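PDB 3GO2: putative L-alanine-DL-glutamate epimerase from Burkholderia xenovorans, which probably acts as a racemase or epimerase of the mandelate racemase/muconate lactonizing enzyme family and binds magnesium ions. Local coordinates for residues A[47-52]-A[82-87]; A[116-121]-A[364-369]; A[167-172]-A[196-201]; A[231-236]-A[259-264]; A[324-329]-A[358-363]. All coordinates share one frame; numbering follows the deposited sequence.

Overall arrangement
Along the chain, contact 1 closes first, within the N-terminal domain, where helix 46-57 meets helix 82-103. Contact 2 pairs strand 118-123 with strand 366-368, ends 243 residues apart, and spans most of the C-terminal barrel domain; contacts 3, 4 and 5 all fall inside that span. Contacts 3 and 4, with centres about 18 Å apart, join helices 193-210 and 226-235 to loops at the barrel wall and touch through the Arg200-Glu235 salt bridge. Contacts 2 and 5, with centres about 10 Å apart, share the four-stranded sheet packed on helix 323-335. Contact 1 lies about 38 Å from contact 3, centre to centre. The set therefore samples the two domains of an enolase-superfamily subunit.

Contact 1. Residues A[47-52]-A[82-87]; sequences TAVIEQ and GVVSEG
Val49 and Ile50 of helix 46-57 lie against the start of helix 82-103, the two short axes coming within 8.2 Å at a crossing angle of -51°. Val49 points toward its partner and straddles the backbone there. Its CG1, anti to the backbone N (chi1 175°), lies 3.7 Å from Val84 O, while its other branch, CG2, sits 3.9 Å from Val83 O. Methyl-to-methyl contact is looser, Val49 CG2 being 4.3 Å from Val84 CG2. One residue on, Ile50 turns CG1 over Gly87, 3.6 Å from its CA, and the two CA atoms of Ile50 and Gly87 are just 5.0 Å apart. Gly87 has no side chain, and its bare CA faces both Ile50 CG1 and Val49 CG1, the latter at 4.0 Å, consistent with the close approach of the backbones. Beyond the pair, Ile50 also packs on Phe37 of strand 32-37, and Val84 meets Val83 of the second subunit, which places the contact beside a subunit interface. All five touching residues are buried, and they meet by van der Waals contact, branched methyls against a helix backbone. The contact is apolar, consistent with the helix spacing depending on the fit at Gly87 and not on polar pairing.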
# COMPACT_ATOMS: atom_id res chain seq x y z
N THR A 47 1.61 -41.45 7.03
CA THR A 47 1.22 -42.60 7.85
C THR A 47 1.78 -42.49 9.27
O THR A 47 1.10 -42.77 10.25
CB THR A 47 1.64 -43.94 7.21
OG1 THR A 47 1.11 -44.05 5.88
CG2 THR A 47 1.19 -45.12 8.09
N ALA A 48 3.04 -42.05 9.39
CA ALA A 48 3.66 -41.93 10.70
C ALA A 48 2.98 -40.89 11.57
O ALA A 48 2.82 -41.07 12.78
CB ALA A 48 5.15 -41.62 10.56
N VAL A 49 2.59 -39.77 10.96
CA VAL A 49 1.82 -38.74 11.64
C VAL A 49 0.50 -39.29 12.17
O VAL A 49 0.13 -39.09 13.34
CB VAL A 49 1.54 -37.51 10.70
CG1 VAL A 49 0.63 -36.51 11.39
CG2 VAL A 49 2.87 -36.87 10.25
N ILE A 50 -0.23 -39.96 11.29
CA ILE A 50 -1.54 -40.52 11.66
C ILE A 50 -1.41 -41.52 12.79
O ILE A 50 -2.19 -41.51 13.74
CB ILE A 50 -2.20 -41.20 10.44
CG1 ILE A 50 -2.57 -40.13 9.42
CG2 ILE A 50 -3.46 -41.99 10.87
CD1 ILE A 50 -2.84 -40.71 8.01
N GLU A 51 -0.41 -42.36 12.71
CA GLU A 51 -0.20 -43.35 13.79
C GLU A 51 0.01 -42.71 15.15
O GLU A 51 -0.49 -43.22 16.15
CB GLU A 51 0.96 -44.30 13.44
CG GLU A 51 0.59 -45.32 12.35
CD GLU A 51 -0.48 -46.36 12.79
OE1 GLU A 51 -0.59 -46.65 14.00
OE2 GLU A 51 -1.20 -46.90 11.93
N GLN A 52 0.74 -41.60 15.21
CA GLN A 52 0.95 -40.86 16.48
C GLN A 52 -0.32 -40.15 16.92
O GLN A 52 -0.74 -40.24 18.07
CB GLN A 52 2.06 -39.83 16.32
CG GLN A 52 3.40 -40.45 16.25
CD GLN A 52 3.73 -41.12 17.56
OE1 GLN A 52 3.94 -40.45 18.55
NE2 GLN A 52 3.71 -42.45 17.58
N GLY A 82 1.78 -29.12 5.45
CA GLY A 82 2.42 -30.28 4.83
C GLY A 82 1.94 -31.62 5.35
O GLY A 82 0.75 -31.86 5.51
N VAL A 83 2.88 -32.50 5.61
CA VAL A 83 2.54 -33.89 5.94
C VAL A 83 1.85 -34.02 7.30
O VAL A 83 0.99 -34.86 7.45
CB VAL A 83 3.73 -34.85 5.80
CG1 VAL A 83 4.17 -34.99 4.34
CG2 VAL A 83 4.84 -34.42 6.60
N VAL A 84 2.18 -33.16 8.26
CA VAL A 84 1.48 -33.14 9.53
C VAL A 84 0.01 -32.81 9.28
O VAL A 84 -0.88 -33.49 9.77
CB VAL A 84 2.08 -32.11 10.49
CG1 VAL A 84 1.07 -31.69 11.60
CG2 VAL A 84 3.39 -32.63 11.06
N SER A 85 -0.24 -31.75 8.51
CA SER A 85 -1.61 -31.36 8.25
C SER A 85 -2.35 -32.40 7.40
O SER A 85 -3.57 -32.60 7.58
CB SER A 85 -1.68 -29.97 7.62
OG SER A 85 -1.38 -28.98 8.60
N GLU A 86 -1.64 -33.10 6.51
CA GLU A 86 -2.26 -34.20 5.76
C GLU A 86 -2.70 -35.32 6.70
O GLU A 86 -3.77 -35.91 6.52
CB GLU A 86 -1.33 -34.79 4.71
CG GLU A 86 -1.02 -33.88 3.56
CD GLU A 86 -0.14 -34.53 2.55
OE1 GLU A 86 -0.45 -35.67 2.11
OE2 GLU A 86 0.90 -33.91 2.15
N GLY A 87 -1.92 -35.61 7.73
CA GLY A 87 -2.33 -36.65 8.67
C GLY A 87 -3.57 -36.25 9.43
O GLY A 87 -4.49 -37.06 9.63

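Contact 2. Residues A[116-121]-A[364-369]; sequences RDRVPV and NGELII
The Arg118 guanidinium has Ile368 CD1 over one face, offset toward the rim, and a water at its edge in the plane. The side chains of Arg118 and Ile368 run side by side. The edge water accepts from Arg118 NH1 at 2.9 Å and donates to Glu366 OE1, bridging to a carboxylate whose plane is turned 61° from the guanidinium. Between the backbones, Val119 and Leu367 form the hydrogen-bonded antiparallel pair: Val119 N donates to Leu367 O at 2.9 Å, and Leu367 N to Val119 O at 2.8 Å. Just past the strand ends, Ile369 N donates to Asp117 O at 3.1 Å, whereas the bond from Val121 N to Gly365 O is weak. On the face carrying Val119 and Leu367, Val119 CG2 presses on Ile369 CD1 at 3.3 Å, tighter than usual, and Ala330 and Ala333 pack there. The contact joins strand 118-123 to strand 366-368, 243 residues further along the chain, as an antiparallel pair within the mixed four-stranded sheet (342-344, 118-123, 366-368, 362-363) that packs on helix 323-335.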
# COMPACT_ATOMS: atom_id res chain seq x y z
N ARG A 116 -26.92 -29.41 -4.65
CA ARG A 116 -27.07 -30.00 -5.99
C ARG A 116 -26.94 -31.52 -5.88
O ARG A 116 -26.33 -32.01 -4.91
CB ARG A 116 -26.03 -29.42 -6.97
CG ARG A 116 -24.57 -29.64 -6.52
CD ARG A 116 -23.54 -29.01 -7.48
NE ARG A 116 -23.58 -27.56 -7.45
CZ ARG A 116 -22.93 -26.80 -6.57
NH1 ARG A 116 -22.22 -27.36 -5.58
NH2 ARG A 116 -23.02 -25.47 -6.65
N ASP A 117 -27.51 -32.22 -6.88
CA ASP A 117 -27.60 -33.69 -6.94
C ASP A 117 -26.54 -34.32 -7.80
O ASP A 117 -26.31 -35.52 -7.72
CB ASP A 117 -28.97 -34.11 -7.58
CG ASP A 117 -30.15 -33.79 -6.72
OD1 ASP A 117 -29.97 -33.40 -5.53
OD2 ASP A 117 -31.28 -33.95 -7.21
N ARG A 118 -25.96 -33.52 -8.67
CA ARG A 118 -24.98 -33.98 -9.65
C ARG A 118 -23.91 -32.91 -9.77
O ARG A 118 -24.20 -31.72 -9.58
CB ARG A 118 -25.65 -34.20 -11.00
CG ARG A 118 -26.78 -35.23 -10.92
CD ARG A 118 -27.14 -35.76 -12.26
NE ARG A 118 -28.16 -36.79 -12.12
CZ ARG A 118 -28.56 -37.57 -13.12
NH1 ARG A 118 -28.02 -37.45 -14.32
NH2 ARG A 118 -29.50 -38.50 -12.90
N VAL A 119 -22.70 -33.33 -10.11
CA VAL A 119 -21.54 -32.42 -10.13
C VAL A 119 -20.84 -32.51 -11.47
O VAL A 119 -20.38 -33.58 -11.86
CB VAL A 119 -20.54 -32.83 -9.00
CG1 VAL A 119 -19.30 -31.97 -9.05
CG2 VAL A 119 -21.20 -32.74 -7.61
N PRO A 120 -20.72 -31.39 -12.21
CA PRO A 120 -19.95 -31.50 -13.44
C PRO A 120 -18.49 -31.78 -13.12
O PRO A 120 -17.93 -31.24 -12.16
CB PRO A 120 -20.10 -30.12 -14.09
CG PRO A 120 -21.30 -29.54 -13.44
CD PRO A 120 -21.30 -30.05 -12.03
N VAL A 121 -17.91 -32.67 -13.92
CA VAL A 121 -16.52 -33.03 -13.78
C VAL A 121 -15.70 -32.68 -15.01
O VAL A 121 -16.22 -32.34 -16.07
CB VAL A 121 -16.32 -34.53 -13.41
CG1 VAL A 121 -16.99 -34.84 -12.10
CG2 VAL A 121 -16.80 -35.46 -14.53
N ASN A 364 -23.74 -38.27 -18.51
CA ASN A 364 -23.70 -37.03 -19.30
C ASN A 364 -22.69 -36.04 -18.75
O ASN A 364 -22.99 -34.85 -18.60
CB ASN A 364 -25.09 -36.38 -19.34
CG ASN A 364 -25.18 -35.23 -20.35
OD1 ASN A 364 -24.42 -35.16 -21.32
ND2 ASN A 364 -26.13 -34.31 -20.13
N GLY A 365 -21.52 -36.54 -18.39
CA GLY A 365 -20.43 -35.71 -17.95
C GLY A 365 -20.51 -35.22 -16.53
O GLY A 365 -19.77 -34.31 -16.16
N GLU A 366 -21.41 -35.80 -15.73
CA GLU A 366 -21.58 -35.34 -14.34
C GLU A 366 -21.48 -36.52 -13.40
O GLU A 366 -21.83 -37.63 -13.76
CB GLU A 366 -22.94 -34.69 -14.13
CG GLU A 366 -23.20 -33.47 -15.02
CD GLU A 366 -24.47 -32.76 -14.63
OE1 GLU A 366 -25.50 -33.43 -14.51
OE2 GLU A 366 -24.42 -31.53 -14.45
N LEU A 367 -20.96 -36.26 -12.20
CA LEU A 367 -20.93 -37.27 -11.16
C LEU A 367 -22.23 -37.24 -10.38
O LEU A 367 -22.70 -36.18 -9.96
CB LEU A 367 -19.76 -37.01 -10.20
CG LEU A 367 -19.61 -37.85 -8.92
CD1 LEU A 367 -19.36 -39.34 -9.22
CD2 LEU A 367 -18.45 -37.28 -8.06
N ILE A 368 -22.82 -38.42 -10.16
CA ILE A 368 -24.04 -38.54 -9.37
C ILE A 368 -23.62 -38.60 -7.92
O ILE A 368 -22.74 -39.37 -7.56
CB ILE A 368 -24.80 -39.84 -9.72
CG1 ILE A 368 -25.18 -39.86 -11.19
CG2 ILE A 368 -25.98 -40.06 -8.78
CD1 ILE A 368 -26.04 -38.78 -11.58
N ILE A 369 -24.22 -37.77 -7.08
CA ILE A 369 -23.88 -37.75 -5.64
C ILE A 369 -24.69 -38.83 -4.95
O ILE A 369 -25.92 -38.80 -5.01
CB ILE A 369 -24.22 -36.38 -5.03
CG1 ILE A 369 -23.48 -35.28 -5.79
CG2 ILE A 369 -23.88 -36.35 -3.49
CD1 ILE A 369 -22.03 -35.53 -5.99
O HOH W 1 -26.15 -35.60 -15.60
O HOH W 2 -17.63 -33.71 -17.84

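Contact 3. Residues A[167-172]-A[196-201]; sequences FIHDDG and LRNLRA
Asn198 of helix 193-210 grips His169 and Asp170 in the loop after strand 161-168, using both ends of its amide. OD1 of Asn198 accepts from His169 N at 2.8 Å, the donor standing 58° out of the carbonyl plane, and takes a second, weak bond from Asp170 N. ND2 of Asn198 donates to Asp170 OD1 at 2.9 Å, in its own amide plane but from above the carboxylate plane; the two flat groups are nearly perpendicular. Lys194 O is a further acceptor for the same ND2. Strand, loop and helix here belong to the (beta/alpha) barrel domain of the enolase superfamily, and the strand also carries Asn165, a fumarate-binding residue. Asp170 places CG between its backbone N and carbonyl carbon (chi1 71°), and Arg197 does likewise before its chain extends from CG to NE. The two side chains cross at about a right angle. Arg197 NE meets the syn lone pair of Asp170 OD2 at 2.7 Å, nearly straight at 170°, forming a salt bridge; NH2 adds only a weak bond to the same oxygen. Asn198 CB also lies 3.3 Å from Phe167 O, while His169 NE2 pairs with His202 ND1.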
# COMPACT_ATOMS: atom_id res chain seq x y z
N PHE A 167 3.97 -32.17 -22.34
CA PHE A 167 4.56 -33.31 -23.03
C PHE A 167 5.45 -32.90 -24.18
O PHE A 167 5.13 -31.99 -24.95
CB PHE A 167 3.47 -34.26 -23.54
CG PHE A 167 2.79 -34.97 -22.44
CD1 PHE A 167 3.39 -36.08 -21.86
CD2 PHE A 167 1.61 -34.49 -21.91
CE1 PHE A 167 2.78 -36.70 -20.80
CE2 PHE A 167 1.02 -35.13 -20.84
CZ PHE A 167 1.62 -36.22 -20.30
N ILE A 168 6.57 -33.63 -24.26
CA ILE A 168 7.56 -33.48 -25.30
C ILE A 168 7.41 -34.62 -26.31
O ILE A 168 7.62 -35.81 -25.97
CB ILE A 168 8.98 -33.52 -24.74
CG1 ILE A 168 9.14 -32.54 -23.57
CG2 ILE A 168 10.03 -33.29 -25.90
CD1 ILE A 168 8.79 -31.09 -23.89
N HIS A 169 7.07 -34.24 -27.53
CA HIS A 169 6.72 -35.17 -28.62
C HIS A 169 7.83 -35.32 -29.67
O HIS A 169 7.91 -36.36 -30.33
CB HIS A 169 5.46 -34.68 -29.35
CG HIS A 169 4.18 -34.93 -28.60
ND1 HIS A 169 3.46 -36.09 -28.73
CD2 HIS A 169 3.51 -34.16 -27.70
CE1 HIS A 169 2.38 -36.03 -27.95
NE2 HIS A 169 2.40 -34.86 -27.31
N ASP A 170 8.68 -34.32 -29.81
CA ASP A 170 9.60 -34.27 -30.96
C ASP A 170 11.07 -34.49 -30.60
O ASP A 170 11.96 -34.10 -31.37
CB ASP A 170 9.42 -32.96 -31.74
CG ASP A 170 9.93 -31.74 -31.00
OD1 ASP A 170 10.44 -31.88 -29.85
OD2 ASP A 170 9.81 -30.65 -31.58
N ASP A 171 11.32 -35.13 -29.46
CA ASP A 171 12.67 -35.44 -29.03
C ASP A 171 12.69 -36.85 -28.46
O ASP A 171 12.86 -37.06 -27.27
CB ASP A 171 13.16 -34.43 -28.00
CG ASP A 171 14.60 -34.68 -27.60
OD1 ASP A 171 15.40 -35.02 -28.49
OD2 ASP A 171 14.92 -34.57 -26.40
N GLY A 172 12.50 -37.82 -29.34
CA GLY A 172 12.50 -39.21 -28.95
C GLY A 172 11.10 -39.67 -28.56
O GLY A 172 10.11 -39.02 -28.94
N LEU A 196 7.83 -24.82 -25.59
CA LEU A 196 6.72 -24.07 -26.14
C LEU A 196 6.13 -24.76 -27.38
O LEU A 196 4.92 -24.91 -27.49
CB LEU A 196 7.13 -22.63 -26.44
CG LEU A 196 7.53 -21.78 -25.23
CD1 LEU A 196 8.09 -20.47 -25.72
CD2 LEU A 196 6.33 -21.55 -24.32
N ARG A 197 6.98 -25.19 -28.32
CA ARG A 197 6.44 -25.80 -29.54
C ARG A 197 5.78 -27.17 -29.27
O ARG A 197 4.81 -27.53 -29.94
CB ARG A 197 7.53 -25.95 -30.60
CG ARG A 197 8.55 -26.95 -30.32
CD ARG A 197 9.52 -27.07 -31.51
NE ARG A 197 10.50 -28.08 -31.19
CZ ARG A 197 11.77 -27.86 -30.84
NH1 ARG A 197 12.29 -26.64 -30.82
NH2 ARG A 197 12.53 -28.90 -30.54
N ASN A 198 6.27 -27.89 -28.27
CA ASN A 198 5.66 -29.17 -27.90
C ASN A 198 4.32 -28.99 -27.18
O ASN A 198 3.37 -29.71 -27.46
CB ASN A 198 6.64 -30.00 -27.10
CG ASN A 198 7.60 -30.71 -27.99
OD1 ASN A 198 7.23 -31.69 -28.66
ND2 ASN A 198 8.83 -30.17 -28.10
N LEU A 199 4.23 -28.00 -26.29
CA LEU A 199 2.93 -27.60 -25.72
C LEU A 199 1.93 -27.28 -26.81
O LEU A 199 0.79 -27.74 -26.77
CB LEU A 199 3.04 -26.35 -24.84
CG LEU A 199 3.30 -26.58 -23.38
CD1 LEU A 199 3.70 -25.25 -22.69
CD2 LEU A 199 2.06 -27.26 -22.74
N ARG A 200 2.34 -26.45 -27.76
CA ARG A 200 1.45 -26.10 -28.85
C ARG A 200 1.01 -27.35 -29.67
O ARG A 200 -0.19 -27.53 -29.94
CB ARG A 200 2.11 -25.09 -29.78
CG ARG A 200 1.26 -24.85 -31.01
CD ARG A 200 1.88 -23.86 -31.96
NE ARG A 200 1.82 -22.48 -31.49
CZ ARG A 200 0.72 -21.79 -31.20
NH1 ARG A 200 -0.50 -22.32 -31.30
NH2 ARG A 200 0.84 -20.53 -30.80
N ALA A 201 1.97 -28.17 -30.08
CA ALA A 201 1.66 -29.36 -30.90
C ALA A 201 0.67 -30.28 -30.17
O ALA A 201 -0.32 -30.75 -30.76
CB ALA A 201 2.94 -30.12 -31.29

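Contact 4. Residues A[231-236]-A[259-264]; sequences KILREL and NHSPHP
The CA atoms nearest each other across this contact are those of Leu233 and Ser261, 6.3 Å apart, where the last turn of helix 226-235 faces an irregular loop. Leu236 departs from helical torsions after that helix, and His260 does the same after helix 251-259; the loop then leads into strand 265-267. Leu233 points toward the loop, its CD1 3.7 Å from Ser261 CB and its CD2 3.9 Å from His263 CD2, at the edge of the imidazole. The side chains of Leu233 and His263 pass each other, running opposite ways. His263 NE2 donates to Leu236 O at 2.8 Å; the acceptor lies in the ring plane, yet the donor stands 49° out of the carbonyl plane. Pro262 CG lies over one face of the same ring, toward its rim. Within the loop, Ser261 OG donates to His263 O at 2.7 Å. Leu233 and His263 also pack on Val244 of the barrel strand 243-245. Because a carbonyl can only accept, the bond implies a hydrogen on NE2, which satisfies the Leu236 carbonyl while Leu233 CD2 packs at the ring edge; the charge of the ring is not thereby settled.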
# COMPACT_ATOMS: atom_id res chain seq x y z
N LYS A 231 5.90 -16.77 -20.61
CA LYS A 231 6.28 -17.20 -21.96
C LYS A 231 5.24 -18.21 -22.50
O LYS A 231 4.84 -18.15 -23.68
CB LYS A 231 7.67 -17.81 -21.97
CG LYS A 231 8.75 -16.73 -21.80
CD LYS A 231 10.10 -17.29 -21.47
CE LYS A 231 10.70 -18.10 -22.58
NZ LYS A 231 11.46 -17.30 -23.55
N ILE A 232 4.78 -19.10 -21.63
CA ILE A 232 3.79 -20.11 -22.01
C ILE A 232 2.47 -19.45 -22.33
O ILE A 232 1.88 -19.73 -23.38
CB ILE A 232 3.62 -21.19 -20.92
CG1 ILE A 232 4.89 -22.06 -20.86
CG2 ILE A 232 2.33 -22.02 -21.21
CD1 ILE A 232 5.00 -22.93 -19.57
N LEU A 233 2.03 -18.53 -21.48
CA LEU A 233 0.77 -17.82 -21.73
C LEU A 233 0.79 -16.99 -23.02
O LEU A 233 -0.21 -16.92 -23.72
CB LEU A 233 0.42 -16.92 -20.54
CG LEU A 233 0.16 -17.67 -19.23
CD1 LEU A 233 0.03 -16.64 -18.09
CD2 LEU A 233 -1.11 -18.55 -19.30
N ARG A 234 1.93 -16.38 -23.34
CA ARG A 234 2.07 -15.65 -24.61
C ARG A 234 2.02 -16.57 -25.81
O ARG A 234 1.38 -16.25 -26.83
CB ARG A 234 3.38 -14.88 -24.64
CG ARG A 234 3.45 -13.75 -23.70
CD ARG A 234 4.89 -13.31 -23.49
NE ARG A 234 4.94 -12.36 -22.40
CZ ARG A 234 5.98 -12.16 -21.57
NH1 ARG A 234 7.11 -12.84 -21.71
NH2 ARG A 234 5.84 -11.28 -20.58
N GLU A 235 2.73 -17.69 -25.74
CA GLU A 235 2.67 -18.69 -26.80
C GLU A 235 1.23 -19.14 -27.07
O GLU A 235 0.81 -19.31 -28.23
CB GLU A 235 3.53 -19.89 -26.44
CG GLU A 235 3.44 -21.06 -27.43
CD GLU A 235 4.09 -20.79 -28.78
OE1 GLU A 235 5.15 -20.15 -28.81
OE2 GLU A 235 3.56 -21.26 -29.81
N LEU A 236 0.48 -19.35 -26.00
CA LEU A 236 -0.87 -19.94 -26.08
C LEU A 236 -1.96 -18.89 -25.98
O LEU A 236 -3.09 -19.19 -25.59
CB LEU A 236 -1.04 -20.98 -24.97
CG LEU A 236 -0.01 -22.10 -24.95
CD1 LEU A 236 -0.25 -23.00 -23.75
CD2 LEU A 236 -0.00 -22.89 -26.29
N ASN A 259 -2.20 -11.38 -13.86
CA ASN A 259 -2.50 -10.05 -14.38
C ASN A 259 -2.17 -9.92 -15.85
O ASN A 259 -2.78 -9.09 -16.55
CB ASN A 259 -1.73 -9.00 -13.58
CG ASN A 259 -2.19 -7.60 -13.85
OD1 ASN A 259 -3.39 -7.36 -14.07
ND2 ASN A 259 -1.26 -6.65 -13.83
N HIS A 260 -1.22 -10.74 -16.33
CA HIS A 260 -0.86 -10.82 -17.73
C HIS A 260 -1.40 -12.03 -18.48
O HIS A 260 -0.94 -12.32 -19.60
CB HIS A 260 0.66 -10.74 -17.83
CG HIS A 260 1.19 -9.44 -17.33
ND1 HIS A 260 1.44 -9.20 -16.00
CD2 HIS A 260 1.45 -8.28 -17.98
CE1 HIS A 260 1.83 -7.95 -15.85
NE2 HIS A 260 1.86 -7.37 -17.04
N SER A 261 -2.40 -12.71 -17.92
CA SER A 261 -2.94 -13.90 -18.55
C SER A 261 -4.23 -13.62 -19.28
O SER A 261 -5.11 -12.99 -18.70
CB SER A 261 -3.23 -14.95 -17.48
OG SER A 261 -3.74 -16.14 -18.09
N PRO A 262 -4.38 -14.14 -20.52
CA PRO A 262 -5.67 -14.06 -21.21
C PRO A 262 -6.52 -15.27 -20.91
O PRO A 262 -7.62 -15.40 -21.44
CB PRO A 262 -5.27 -14.04 -22.68
CG PRO A 262 -4.09 -14.91 -22.73
CD PRO A 262 -3.33 -14.66 -21.41
N HIS A 263 -6.02 -16.16 -20.06
CA HIS A 263 -6.74 -17.34 -19.60
C HIS A 263 -7.02 -17.31 -18.11
O HIS A 263 -6.26 -16.75 -17.35
CB HIS A 263 -5.89 -18.58 -19.84
CG HIS A 263 -5.40 -18.71 -21.24
ND1 HIS A 263 -6.25 -18.76 -22.31
CD2 HIS A 263 -4.15 -18.77 -21.75
CE1 HIS A 263 -5.55 -18.87 -23.43
NE2 HIS A 263 -4.27 -18.87 -23.12
N PRO A 264 -8.09 -17.99 -17.68
CA PRO A 264 -8.31 -18.13 -16.24
C PRO A 264 -7.15 -18.88 -15.60
O PRO A 264 -6.67 -19.86 -16.18
CB PRO A 264 -9.63 -18.93 -16.15
CG PRO A 264 -10.28 -18.71 -17.52
CD PRO A 264 -9.16 -18.59 -18.49

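Contact 5. Residues A[324-329]-A[358-363]; sequences LCTMIN and HAPEYQ
Met327 is bent at chi2 (-56°) and again at chi3 (-143°), and its CE settles against Pro360, 3.8 Å from CA. The same methyl lies 4.0 Å from Ala359 C, so the thioether end rests on the loop backbone, while SD is 4.4 Å from Pro360 CB. One residue earlier on helix 323-335, Thr326 has OG1 anti to the carbonyl carbon (chi1 -64°), which leaves CG2 anti to the backbone N, and the residue points toward the loop. That methyl meets the Pro360 ring at CG, 4.0 Å away, the two side chains crossing at about a right angle. It also faces Tyr362 tip to tip, CG2 to OH 3.9 Å. The polar groups are bound elsewhere: Thr326 OG1 with Asn319 ND2, Tyr362 OH with Thr344 OG1. The contact is thus plain apolar packing, methyls against a proline. Leu367 of strand 366-368 touches Thr326, Pro360 and Tyr362, and Thr326 packs on Met342 and Thr344, so helix 323-335 lies against a sheet with 342-344 and 362-363 as its outermost strands within the chain.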
# COMPACT_ATOMS: atom_id res chain seq x y z
N LEU A 324 -12.61 -43.87 -3.04
CA LEU A 324 -13.03 -43.24 -1.78
C LEU A 324 -12.73 -41.73 -1.80
O LEU A 324 -13.56 -40.93 -1.35
CB LEU A 324 -12.42 -43.93 -0.57
CG LEU A 324 -12.73 -43.32 0.79
CD1 LEU A 324 -14.23 -43.11 0.99
CD2 LEU A 324 -12.18 -44.20 1.91
N CYS A 325 -11.58 -41.33 -2.32
CA CYS A 325 -11.31 -39.90 -2.48
C CYS A 325 -12.35 -39.22 -3.35
O CYS A 325 -12.76 -38.09 -3.06
CB CYS A 325 -9.92 -39.65 -3.05
SG CYS A 325 -8.61 -40.00 -1.86
N THR A 326 -12.79 -39.90 -4.41
CA THR A 326 -13.82 -39.31 -5.26
C THR A 326 -15.11 -39.10 -4.49
O THR A 326 -15.76 -38.04 -4.62
CB THR A 326 -14.09 -40.19 -6.51
OG1 THR A 326 -12.91 -40.23 -7.32
CG2 THR A 326 -15.23 -39.61 -7.36
N MET A 327 -15.48 -40.08 -3.66
CA MET A 327 -16.72 -39.97 -2.89
C MET A 327 -16.57 -38.91 -1.77
O MET A 327 -17.50 -38.17 -1.49
CB MET A 327 -17.16 -41.32 -2.36
CG MET A 327 -17.48 -42.31 -3.44
SD MET A 327 -18.75 -41.78 -4.65
CE MET A 327 -19.60 -43.39 -4.91
N ILE A 328 -15.38 -38.78 -1.20
CA ILE A 328 -15.15 -37.72 -0.21
C ILE A 328 -15.41 -36.36 -0.86
O ILE A 328 -16.17 -35.52 -0.34
CB ILE A 328 -13.71 -37.82 0.35
CG1 ILE A 328 -13.61 -39.05 1.24
CG2 ILE A 328 -13.31 -36.59 1.21
CD1 ILE A 328 -12.17 -39.40 1.64
N ASN A 329 -14.77 -36.17 -2.00
CA ASN A 329 -14.88 -34.93 -2.76
C ASN A 329 -16.29 -34.69 -3.29
O ASN A 329 -16.74 -33.54 -3.36
CB ASN A 329 -13.84 -34.92 -3.88
CG ASN A 329 -12.46 -34.58 -3.38
OD1 ASN A 329 -12.28 -33.56 -2.70
ND2 ASN A 329 -11.49 -35.43 -3.67
N HIS A 358 -18.57 -49.57 -3.43
CA HIS A 358 -19.29 -48.84 -4.50
C HIS A 358 -18.37 -48.01 -5.35
O HIS A 358 -17.37 -47.45 -4.88
CB HIS A 358 -20.33 -47.90 -3.88
CG HIS A 358 -21.34 -48.60 -3.04
ND1 HIS A 358 -22.41 -49.29 -3.59
CD2 HIS A 358 -21.45 -48.75 -1.70
CE1 HIS A 358 -23.13 -49.82 -2.61
NE2 HIS A 358 -22.58 -49.49 -1.46
N ALA A 359 -18.71 -47.91 -6.63
CA ALA A 359 -17.98 -47.11 -7.59
C ALA A 359 -18.77 -45.85 -7.93
O ALA A 359 -20.00 -45.88 -8.00
CB ALA A 359 -17.74 -47.94 -8.89
N PRO A 360 -18.07 -44.75 -8.20
CA PRO A 360 -18.76 -43.55 -8.64
C PRO A 360 -19.48 -43.77 -9.96
O PRO A 360 -19.01 -44.52 -10.81
CB PRO A 360 -17.64 -42.52 -8.85
CG PRO A 360 -16.41 -43.21 -8.62
CD PRO A 360 -16.62 -44.58 -8.13
N GLU A 361 -20.62 -43.09 -10.09
CA GLU A 361 -21.45 -43.18 -11.28
C GLU A 361 -21.47 -41.84 -12.00
O GLU A 361 -21.76 -40.82 -11.40
CB GLU A 361 -22.87 -43.59 -10.90
CG GLU A 361 -22.96 -45.01 -10.31
CD GLU A 361 -24.38 -45.42 -9.86
OE1 GLU A 361 -25.33 -44.61 -10.01
OE2 GLU A 361 -24.53 -46.55 -9.36
N TYR A 362 -21.15 -41.87 -13.30
CA TYR A 362 -21.20 -40.67 -14.13
C TYR A 362 -22.31 -40.81 -15.16
O TYR A 362 -22.57 -41.92 -15.65
CB TYR A 362 -19.87 -40.45 -14.85
CG TYR A 362 -18.71 -40.38 -13.89
CD1 TYR A 362 -18.40 -39.18 -13.24
CD2 TYR A 362 -17.93 -41.48 -13.63
CE1 TYR A 362 -17.36 -39.11 -12.33
CE2 TYR A 362 -16.87 -41.42 -12.72
CZ TYR A 362 -16.58 -40.22 -12.08
OH TYR A 362 -15.55 -40.17 -11.16
N GLN A 363 -22.95 -39.71 -15.46
CA GLN A 363 -23.97 -39.63 -16.51
C GLN A 363 -23.89 -38.27 -17.17
O GLN A 363 -23.91 -37.25 -16.49
CB GLN A 363 -25.35 -39.85 -15.89
CG GLN A 363 -26.52 -39.82 -16.89
CD GLN A 363 -27.88 -39.93 -16.18
OE1 GLN A 363 -28.00 -40.56 -15.12
NE2 GLN A 363 -28.89 -39.28 -16.74